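Local coordinates for monomethylamine corrinoid protein 1 (PDB 3EZX) that carries methyl groups on a bound corrinoid cofactor from the methyltransferase MtmB to MtbA in methane formation from monomethylamine, at residues A[37-40]-A[41-45]; A[3-6]-A[7-11]. One frame throughout, in Å; residues are numbered along the deposited sequence.

Contact 1: A[37-40]-A[41-45]; sequences DIIT and KGLSV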
loop_
_atom_site.group_PDB
_atom_site.type_symbol
_atom_site.label_atom_id
_atom_site.label_comp_id
_atom_site.label_asym_id
_atom_site.label_seq_id
_atom_site.Cartn_x
_atom_site.Cartn_y
_atom_site.Cartn_z
ATOM N N ASP A 37 8.892 -9.541 -7.491
ATOM C CA ASP A 37 10.071 -9.019 -8.179
ATOM C C ASP A 37 9.621 -8.215 -9.388
ATOM O O ASP A 37 10.250 -7.230 -9.763
ATOM C CB ASP A 37 10.992 -10.159 -8.612
ATOM C CG ASP A 37 11.779 -10.734 -7.455
ATOM O OD1 ASP A 37 11.146 -11.144 -6.459
ATOM O OD2 ASP A 37 13.024 -10.776 -7.542
ATOM N N ILE A 38 8.520 -8.649 -9.992
ATOM C CA ILE A 38 7.938 -7.964 -11.140
ATOM C C ILE A 38 7.556 -6.553 -10.696
ATOM O O ILE A 38 7.716 -5.588 -11.443
ATOM C CB ILE A 38 6.669 -8.691 -11.635
ATOM C CG1 ILE A 38 7.047 -10.069 -12.196
ATOM C CG2 ILE A 38 5.960 -7.852 -12.678
ATOM C CD1 ILE A 38 5.850 -10.887 -12.649
ATOM N N ILE A 39 7.045 -6.447 -9.471
ATOM C CA ILE A 39 6.644 -5.162 -8.918
ATOM C C ILE A 39 7.841 -4.298 -8.519
ATOM O O ILE A 39 8.062 -3.225 -9.082
ATOM C CB ILE A 39 5.746 -5.341 -7.672
ATOM C CG1 ILE A 39 4.439 -6.015 -8.063
ATOM C CG2 ILE A 39 5.469 -3.989 -7.014
ATOM C CD1 ILE A 39 3.531 -6.286 -6.890
ATOM N N THR A 40 8.626 -4.778 -7.561
ATOM C CA THR A 40 9.770 -4.022 -7.066
ATOM C C THR A 40 10.909 -3.785 -8.055
ATOM O O THR A 40 11.573 -2.756 -7.984
ATOM C CB THR A 40 10.354 -4.674 -5.792
ATOM O OG1 THR A 40 11.040 -5.884 -6.136
ATOM C CG2 THR A 40 9.235 -4.995 -4.808
ATOM N N LYS A 41 11.145 -4.717 -8.972
ATOM C CA LYS A 41 12.229 -4.527 -9.937
ATOM C C LYS A 41 11.772 -4.036 -11.309
ATOM O O LYS A 41 12.604 -3.718 -12.166
ATOM C CB LYS A 41 13.040 -5.816 -10.089
ATOM C CG LYS A 41 13.928 -6.112 -8.889
ATOM C CD LYS A 41 14.656 -7.436 -9.034
ATOM C CE LYS A 41 15.485 -7.738 -7.791
ATOM N NZ LYS A 41 16.107 -9.093 -7.847
ATOM N N GLY A 42 10.458 -3.956 -11.507
ATOM C CA GLY A 42 9.922 -3.509 -12.782
ATOM C C GLY A 42 8.884 -2.397 -12.736
ATOM O O GLY A 42 9.162 -1.264 -13.132
ATOM N N LEU A 43 7.680 -2.724 -12.273
ATOM C CA LEU A 43 6.593 -1.756 -12.188
ATOM C C LEU A 43 6.949 -0.596 -11.268
ATOM O O LEU A 43 6.837 0.564 -11.661
ATOM C CB LEU A 43 5.313 -2.438 -11.692
ATOM C CG LEU A 43 4.847 -3.668 -12.486
ATOM C CD1 LEU A 43 3.665 -4.302 -11.778
ATOM C CD2 LEU A 43 4.476 -3.278 -13.914
ATOM N N SER A 44 7.376 -0.901 -10.046
ATOM C CA SER A 44 7.745 0.140 -9.093
ATOM C C SER A 44 8.870 1.033 -9.619
ATOM O O SER A 44 8.846 2.248 -9.420
ATOM C CB SER A 44 8.161 -0.487 -7.761
ATOM O OG SER A 44 7.075 -1.131 -7.135
ATOM N N VAL A 45 9.856 0.433 -10.281
ATOM C CA VAL A 45 10.973 1.191 -10.846
ATOM C C VAL A 45 10.428 2.227 -11.818
ATOM O O VAL A 45 10.845 3.389 -11.811
ATOM C CB VAL A 45 11.972 0.286 -11.636
ATOM C CG1 VAL A 45 13.069 1.140 -12.275
ATOM C CG2 VAL A 45 12.595 -0.745 -10.715
#
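The carbonyl oxygen of Ile-39 is held firmly by the backbone N of Ser-44 at 2.6 Å. A weak bond also reaches this O from the N of Gly-42, and Ser-44 OG, 3.0 Å from it, may add another, though this one is not settled. Ser-44 OG stands beside its own backbone N, chi1 -66°, which turns the hydroxyl back over the preceding turn and against CG2 of Ile-39; the Ser-44 side chain is about 5 Å from the bound 5-hydroxybenzimidazolylcobamide. Leu-43 N likewise reaches back five residues, to Ile-38 O at 3.0 Å and in the carbonyl plane. These i to i+5 bonds mark a pi-type widening of helix 35-55 in the helical N-terminal domain. Gly-42 belongs to the wide turn, its backbone (phi -129°, psi -72°) far from usual helical values, which glycine tolerates readily. Before it the spacing is still alpha-helical, Lys-41 N bonding to Asp-37 O at 2.8 Å. The extended chain of Lys-41 runs alongside Asp-37 and ends in a long salt bridge, NZ to OD2 3.5 Å. On the buried side CD1 of Leu-43 meets CG1 of Ile-39 at 4.2 Å and CG2 of Ile-38; branched apolar chains suit this flank, which faces helices 3-14, 20-30 and 61-82.

Contact 2: A[3-6]-A[7-11]; sequences QEIF and DKLRD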
loop_
_atom_site.group_PDB
_atom_site.type_symbol
_atom_site.label_atom_id
_atom_site.label_comp_id
_atom_site.label_asym_id
_atom_site.label_seq_id
_atom_site.Cartn_x
_atom_site.Cartn_y
_atom_site.Cartn_z
ATOM N N GLN A 3 16.669 -9.210 -16.424
ATOM C CA GLN A 3 16.725 -7.762 -16.603
ATOM C C GLN A 3 15.915 -7.223 -17.775
ATOM O O GLN A 3 15.331 -6.146 -17.681
ATOM C CB GLN A 3 18.170 -7.277 -16.733
ATOM C CG GLN A 3 18.316 -5.778 -16.499
ATOM C CD GLN A 3 17.821 -5.358 -15.126
ATOM O OE1 GLN A 3 18.359 -5.781 -14.107
ATOM N NE2 GLN A 3 16.785 -4.526 -15.095
ATOM N N GLU A 4 15.867 -7.964 -18.877
ATOM C CA GLU A 4 15.120 -7.485 -20.030
ATOM C C GLU A 4 13.637 -7.286 -19.738
ATOM O O GLU A 4 13.077 -6.225 -20.031
ATOM C CB GLU A 4 15.268 -8.420 -21.231
ATOM C CG GLU A 4 14.400 -7.989 -22.416
ATOM C CD GLU A 4 14.552 -8.868 -23.648
ATOM O OE1 GLU A 4 14.423 -10.104 -23.527
ATOM O OE2 GLU A 4 14.786 -8.313 -24.745
ATOM N N ILE A 5 12.989 -8.292 -19.162
ATOM C CA ILE A 5 11.567 -8.157 -18.870
ATOM C C ILE A 5 11.296 -7.133 -17.768
ATOM O O ILE A 5 10.200 -6.611 -17.663
ATOM C CB ILE A 5 10.933 -9.535 -18.534
ATOM C CG1 ILE A 5 9.402 -9.405 -18.516
ATOM C CG2 ILE A 5 11.468 -10.040 -17.227
ATOM C CD1 ILE A 5 8.827 -8.786 -19.795
ATOM N N PHE A 6 12.299 -6.849 -16.948
ATOM C CA PHE A 6 12.138 -5.835 -15.914
ATOM C C PHE A 6 12.038 -4.459 -16.597
ATOM O O PHE A 6 11.144 -3.658 -16.303
ATOM C CB PHE A 6 13.324 -5.837 -14.949
ATOM C CG PHE A 6 13.296 -6.963 -13.956
ATOM C CD1 PHE A 6 12.106 -7.325 -13.339
ATOM C CD2 PHE A 6 14.460 -7.633 -13.606
ATOM C CE1 PHE A 6 12.070 -8.335 -12.388
ATOM C CE2 PHE A 6 14.439 -8.645 -12.656
ATOM C CZ PHE A 6 13.236 -8.998 -12.042
ATOM N N ASP A 7 12.963 -4.194 -17.515
ATOM C CA ASP A 7 12.984 -2.940 -18.250
ATOM C C ASP A 7 11.673 -2.755 -19.026
ATOM O O ASP A 7 11.125 -1.651 -19.078
ATOM C CB ASP A 7 14.176 -2.907 -19.222
ATOM C CG ASP A 7 15.525 -3.099 -18.527
ATOM O OD1 ASP A 7 15.778 -2.457 -17.487
ATOM O OD2 ASP A 7 16.347 -3.889 -19.039
ATOM N N LYS A 8 11.171 -3.834 -19.625
ATOM C CA LYS A 8 9.923 -3.774 -20.378
ATOM C C LYS A 8 8.753 -3.401 -19.467
ATOM O O LYS A 8 7.860 -2.636 -19.850
ATOM C CB LYS A 8 9.641 -5.119 -21.053
ATOM C CG LYS A 8 10.542 -5.443 -22.228
ATOM C CD LYS A 8 10.047 -6.675 -22.968
ATOM C CE LYS A 8 10.872 -6.925 -24.223
ATOM N NZ LYS A 8 10.340 -8.062 -25.033
ATOM N N LEU A 9 8.761 -3.962 -18.264
ATOM C CA LEU A 9 7.729 -3.678 -17.280
ATOM C C LEU A 9 7.893 -2.227 -16.843
ATOM O O LEU A 9 6.926 -1.470 -16.770
ATOM C CB LEU A 9 7.877 -4.619 -16.081
ATOM C CG LEU A 9 7.559 -6.086 -16.384
ATOM C CD1 LEU A 9 8.056 -6.985 -15.265
ATOM C CD2 LEU A 9 6.059 -6.240 -16.592
ATOM N N ARG A 10 9.130 -1.846 -16.556
ATOM C CA ARG A 10 9.433 -0.483 -16.146
ATOM C C ARG A 10 8.956 0.508 -17.209
ATOM O O ARG A 10 8.288 1.496 -16.893
ATOM C CB ARG A 10 10.943 -0.325 -15.944
ATOM C CG ARG A 10 11.423 1.111 -15.815
ATOM C CD ARG A 10 12.909 1.203 -16.103
ATOM N NE ARG A 10 13.215 0.924 -17.506
ATOM C CZ ARG A 10 14.447 0.797 -17.993
ATOM N NH1 ARG A 10 15.498 0.921 -17.192
ATOM N NH2 ARG A 10 14.634 0.546 -19.280
ATOM N N ASP A 11 9.300 0.235 -18.467
ATOM C CA ASP A 11 8.929 1.113 -19.574
ATOM C C ASP A 11 7.435 1.158 -19.871
ATOM O O ASP A 11 6.918 2.187 -20.310
ATOM C CB ASP A 11 9.685 0.725 -20.852
ATOM C CG ASP A 11 11.193 0.859 -20.707
ATOM O OD1 ASP A 11 11.642 1.768 -19.976
ATOM O OD2 ASP A 11 11.931 0.065 -21.335
#
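Backbone bonds tie Gln-3 to Asp-7, Glu-4 to Lys-8, Ile-5 to Leu-9 and Phe-6 to Arg-10 in regular i to i+4 order, the shortest running from Arg-10 N to Phe-6 O at 2.7 Å. Among polar side chains, Gln-3 crosses Asp-7 at about a right angle. A turn about its CB-CG bond (chi2 59°) brings NE2 to Asp-7 OD1 for a weak hydrogen bond of 3.3 Å, amide and carboxylate planes 34° apart. That same OD1 sits over one face of the Arg-10 guanidinium, 3.4 Å from NH1, a salt bridge of charges only, since no N-H points at it. Arg-10 NE hydrogen-bonds to Asp-11 OD1 at 3.0 Å within a second salt bridge; arginine, with several N-H groups and a flat charged face, can meet both acids. Helix 3-14, which opens the N-terminal helical bundle, is amphipathic: this charged network lies on one flank and the apolar residues on another. Glu-4 and Lys-8 run side by side at the surface, their charged ends, OE2 and NZ, 4.5 Å apart, beyond a salt bridge. On the buried flank, Leu-9 CD1 lies 4.3 Å from Ile-5 CG1 and approaches the Phe-6 ring obliquely; these apolar residues suit packing against helices 20-30 and 35-55.

In the fold
From the N terminus, contact 2 comes first, within helix 3-14; the chain then passes through helix 20-30 before contact 1 forms within helix 35-55. Each is a local contact between neighbouring turns and closes no long loop, and the two follow in series without nesting or crossing. In space they meet, their centres about 8 Å apart: the Phe-6 ring packs on the backbone of Asp-37 and on Lys-41, Leu-9 on Ile-38, and CB of Arg-10 against the carbonyl oxygen of Gly-42. Helix 20-30 touches both. Through these meetings helix 3-14 packs on helix 35-55, which itself touches helix 61-82 and carries Ser-44 close to the corrinoid.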